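Local coordinates for protein cytochrome C' (Rhodocyclus gelatinosus, PDB 2J9B) that carries a high-spin heme c without a sixth ligand and probably takes part in electron transfer, although its exact function is not known, at residues T57-G62 / P73-D78. Sequence-based numbering, arbitrary orientation.
Sequences TAFGPG and PAVWSD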
ATOM      1  N   THR B  57      11.157  -3.348   4.698  1.00 21.52           N
ATOM      2  CA  THR B  57      11.177  -4.753   5.087  1.00 21.61           C
ATOM      3  C   THR B  57      11.474  -5.704   3.908  1.00 21.15           C
ATOM      4  O   THR B  57      11.564  -6.929   4.060  1.00 23.83           O
ATOM      5  CB  THR B  57       9.838  -5.239   5.718  1.00 21.28           C
ATOM      6  OG1 THR B  57       8.828  -5.365   4.709  1.00 23.12           O
ATOM      7  CG2 THR B  57       9.384  -4.374   6.866  1.00 24.76           C
ATOM      8  N   ALA B  58      11.592  -5.142   2.705  1.00 19.74           N
ATOM      9  CA  ALA B  58      11.663  -5.925   1.491  1.00 18.99           C
ATOM     10  C   ALA B  58      12.962  -5.699   0.716  1.00 18.66           C
ATOM     11  O   ALA B  58      12.984  -5.790  -0.512  1.00 17.86           O
ATOM     12  CB  ALA B  58      10.402  -5.646   0.614  1.00 18.84           C
ATOM     13  N   PHE B  59      14.046  -5.456   1.457  1.00 18.35           N
ATOM     14  CA  PHE B  59      15.386  -5.315   0.886  1.00 18.97           C
ATOM     15  C   PHE B  59      16.301  -6.381   1.446  1.00 20.66           C
ATOM     16  O   PHE B  59      17.439  -6.113   1.843  1.00 21.16           O
ATOM     17  CB  PHE B  59      15.963  -3.913   1.120  1.00 18.91           C
ATOM     18  CG  PHE B  59      15.304  -2.814   0.318  1.00 17.62           C
ATOM     19  CD1 PHE B  59      15.837  -2.400  -0.897  1.00 16.44           C
ATOM     20  CD2 PHE B  59      14.197  -2.138   0.824  1.00 16.94           C
ATOM     21  CE1 PHE B  59      15.305  -1.359  -1.599  1.00 16.89           C
ATOM     22  CE2 PHE B  59      13.631  -1.103   0.121  1.00 18.25           C
ATOM     23  CZ  PHE B  59      14.163  -0.692  -1.079  1.00 16.63           C
ATOM     24  N   GLY B  60      15.828  -7.613   1.423  1.00 21.20           N
ATOM     25  CA  GLY B  60      16.601  -8.734   1.944  1.00 22.34           C
ATOM     26  C   GLY B  60      17.717  -9.141   1.012  1.00 23.86           C
ATOM     27  O   GLY B  60      17.872  -8.615  -0.109  1.00 22.60           O
ATOM     28  N   PRO B  61      18.539 -10.099   1.477  1.00 25.33           N
ATOM     29  CA  PRO B  61      19.660 -10.477   0.637  1.00 26.98           C
ATOM     30  C   PRO B  61      19.174 -11.064  -0.674  1.00 26.75           C
ATOM     31  O   PRO B  61      18.108 -11.713  -0.719  1.00 27.26           O
ATOM     32  CB  PRO B  61      20.411 -11.512   1.477  1.00 27.79           C
ATOM     33  CG  PRO B  61      19.462 -11.947   2.537  1.00 28.22           C
ATOM     34  CD  PRO B  61      18.468 -10.832   2.736  1.00 26.28           C
ATOM     35  N   GLY B  62      19.915 -10.789  -1.743  1.00 26.83           N
ATOM     36  CA  GLY B  62      19.584 -11.308  -3.057  1.00 26.92           C
ATOM     37  C   GLY B  62      18.456 -10.636  -3.793  1.00 26.73           C
ATOM     38  O   GLY B  62      18.025 -11.103  -4.822  1.00 28.35           O
ATOM     39  N   PRO B  73      23.592  -0.710  -5.420  1.00 22.11           N
ATOM     40  CA  PRO B  73      24.311  -1.690  -4.648  1.00 21.90           C
ATOM     41  C   PRO B  73      24.658  -1.288  -3.215  1.00 21.03           C
ATOM     42  O   PRO B  73      24.741  -2.159  -2.318  1.00 21.54           O
ATOM     43  CB  PRO B  73      25.577  -1.944  -5.494  1.00 22.91           C
ATOM     44  CG  PRO B  73      25.248  -1.449  -6.814  1.00 23.81           C
ATOM     45  CD  PRO B  73      24.131  -0.507  -6.772  1.00 23.91           C
ATOM     46  N   ALA B  74      24.831   0.017  -2.987  1.00 21.17           N
ATOM     47  CA  ALA B  74      25.115   0.544  -1.652  1.00 21.72           C
ATOM     48  C   ALA B  74      24.053   0.206  -0.603  1.00 20.34           C
ATOM     49  O   ALA B  74      24.358   0.159   0.581  1.00 20.91           O
ATOM     50  CB  ALA B  74      25.316   2.052  -1.715  1.00 22.23           C
ATOM     51  N   VAL B  75      22.815  -0.069  -1.030  1.00 20.10           N
ATOM     52  CA  VAL B  75      21.799  -0.549  -0.091  1.00 19.71           C
ATOM     53  C   VAL B  75      22.292  -1.754   0.702  1.00 19.85           C
ATOM     54  O   VAL B  75      22.076  -1.837   1.887  1.00 20.03           O
ATOM     55  CB  VAL B  75      20.486  -0.887  -0.840  1.00 18.73           C
ATOM     56  CG1 VAL B  75      19.498  -1.634   0.067  1.00 18.28           C
ATOM     57  CG2 VAL B  75      19.877   0.378  -1.432  1.00 19.26           C
ATOM     58  N   TRP B  76      23.050  -2.661   0.047  1.00 20.13           N
ATOM     59  CA  TRP B  76      23.593  -3.862   0.684  1.00 21.21           C
ATOM     60  C   TRP B  76      25.062  -3.712   1.135  1.00 20.61           C
ATOM     61  O   TRP B  76      25.438  -4.286   2.144  1.00 23.29           O
ATOM     62  CB  TRP B  76      23.424  -5.059  -0.266  1.00 21.19           C
ATOM     63  CG  TRP B  76      21.978  -5.379  -0.481  1.00 21.01           C
ATOM     64  CD1 TRP B  76      21.220  -6.211   0.265  1.00 21.99           C
ATOM     65  CD2 TRP B  76      21.113  -4.824  -1.486  1.00 20.12           C
ATOM     66  NE1 TRP B  76      19.914  -6.220  -0.208  1.00 22.13           N
ATOM     67  CE2 TRP B  76      19.832  -5.373  -1.282  1.00 19.70           C
ATOM     68  CE3 TRP B  76      21.299  -3.922  -2.540  1.00 20.20           C
ATOM     69  CZ2 TRP B  76      18.730  -5.003  -2.075  1.00 20.53           C
ATOM     70  CZ3 TRP B  76      20.226  -3.577  -3.307  1.00 20.59           C
ATOM     71  CH2 TRP B  76      18.951  -4.122  -3.066  1.00 20.56           C
ATOM     72  N   SER B  77      25.853  -2.939   0.423  1.00 21.70           N
ATOM     73  CA  SER B  77      27.260  -2.787   0.814  1.00 22.13           C
ATOM     74  C   SER B  77      27.495  -1.773   1.917  1.00 22.60           C
ATOM     75  O   SER B  77      28.521  -1.814   2.607  1.00 24.24           O
ATOM     76  CB  SER B  77      28.127  -2.464  -0.399  1.00 22.97           C
ATOM     77  OG  SER B  77      27.784  -1.252  -1.046  1.00 24.66           O
ATOM     78  N   ASP B  78      26.507  -0.890   2.101  1.00 21.22           N
ATOM     79  CA  ASP B  78      26.480   0.106   3.182  1.00 21.56           C
ATOM     80  C   ASP B  78      25.158  -0.089   3.884  1.00 20.35           C
ATOM     81  O   ASP B  78      24.338   0.844   3.980  1.00 19.88           O
ATOM     82  CB  ASP B  78      26.638   1.539   2.643  1.00 20.23           C
ATOM     83  CG  ASP B  78      26.648   2.602   3.738  1.00 21.22           C
ATOM     84  OD1 ASP B  78      26.871   2.251   4.932  1.00 21.39           O
ATOM     85  OD2 ASP B  78      26.430   3.773   3.377  1.00 24.40           O
TER
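Two torsions bring W76 and F59 together: in each, the first ring carbon stands anti to the residue's own carbonyl carbon (chi1 -66° in W76, -71° in F59), which places the indole of one short helical turn beside the phenyl ring of the facing loop. The contact lies at one end of the four-helix bundle of a cytochrome c', inside the connection between helices 38-52 and 79-102. The indole N-H reaches two successive carbonyls of the loop. The bond from W76 NE1 to G60 O measures 3.1 Å and is moderately bent at 144°; the donor sits above the carbonyl plane, and the oxygen is tilted somewhat out of the indole plane. A second, weak bond from W76 NE1 to F59 O is 3.2 Å long. One N-H is thus shared between two acceptors, and G60 O gains a further donor in T63. Carbon contacts complete the join: V75 CG1, anti to its backbone N, meets F59 CD1 across the segments at 3.9 Å. Within the helical turn, the same methyl covers one face of the neighbouring W76 indole, 3.7 Å above the plane and over its centre. The side chains of F59 and W76 run across each other at about a right angle. Beyond the two segments, F59 touches the heme and R12, a heme-binding residue, and makes an edge-to-face contact with F82, so the loop and the short helix 74-77 meet beside the heme pocket. At the phenyl edge, W76 CZ2 lies near the ring plane, 4.1 Å from F59 CD1.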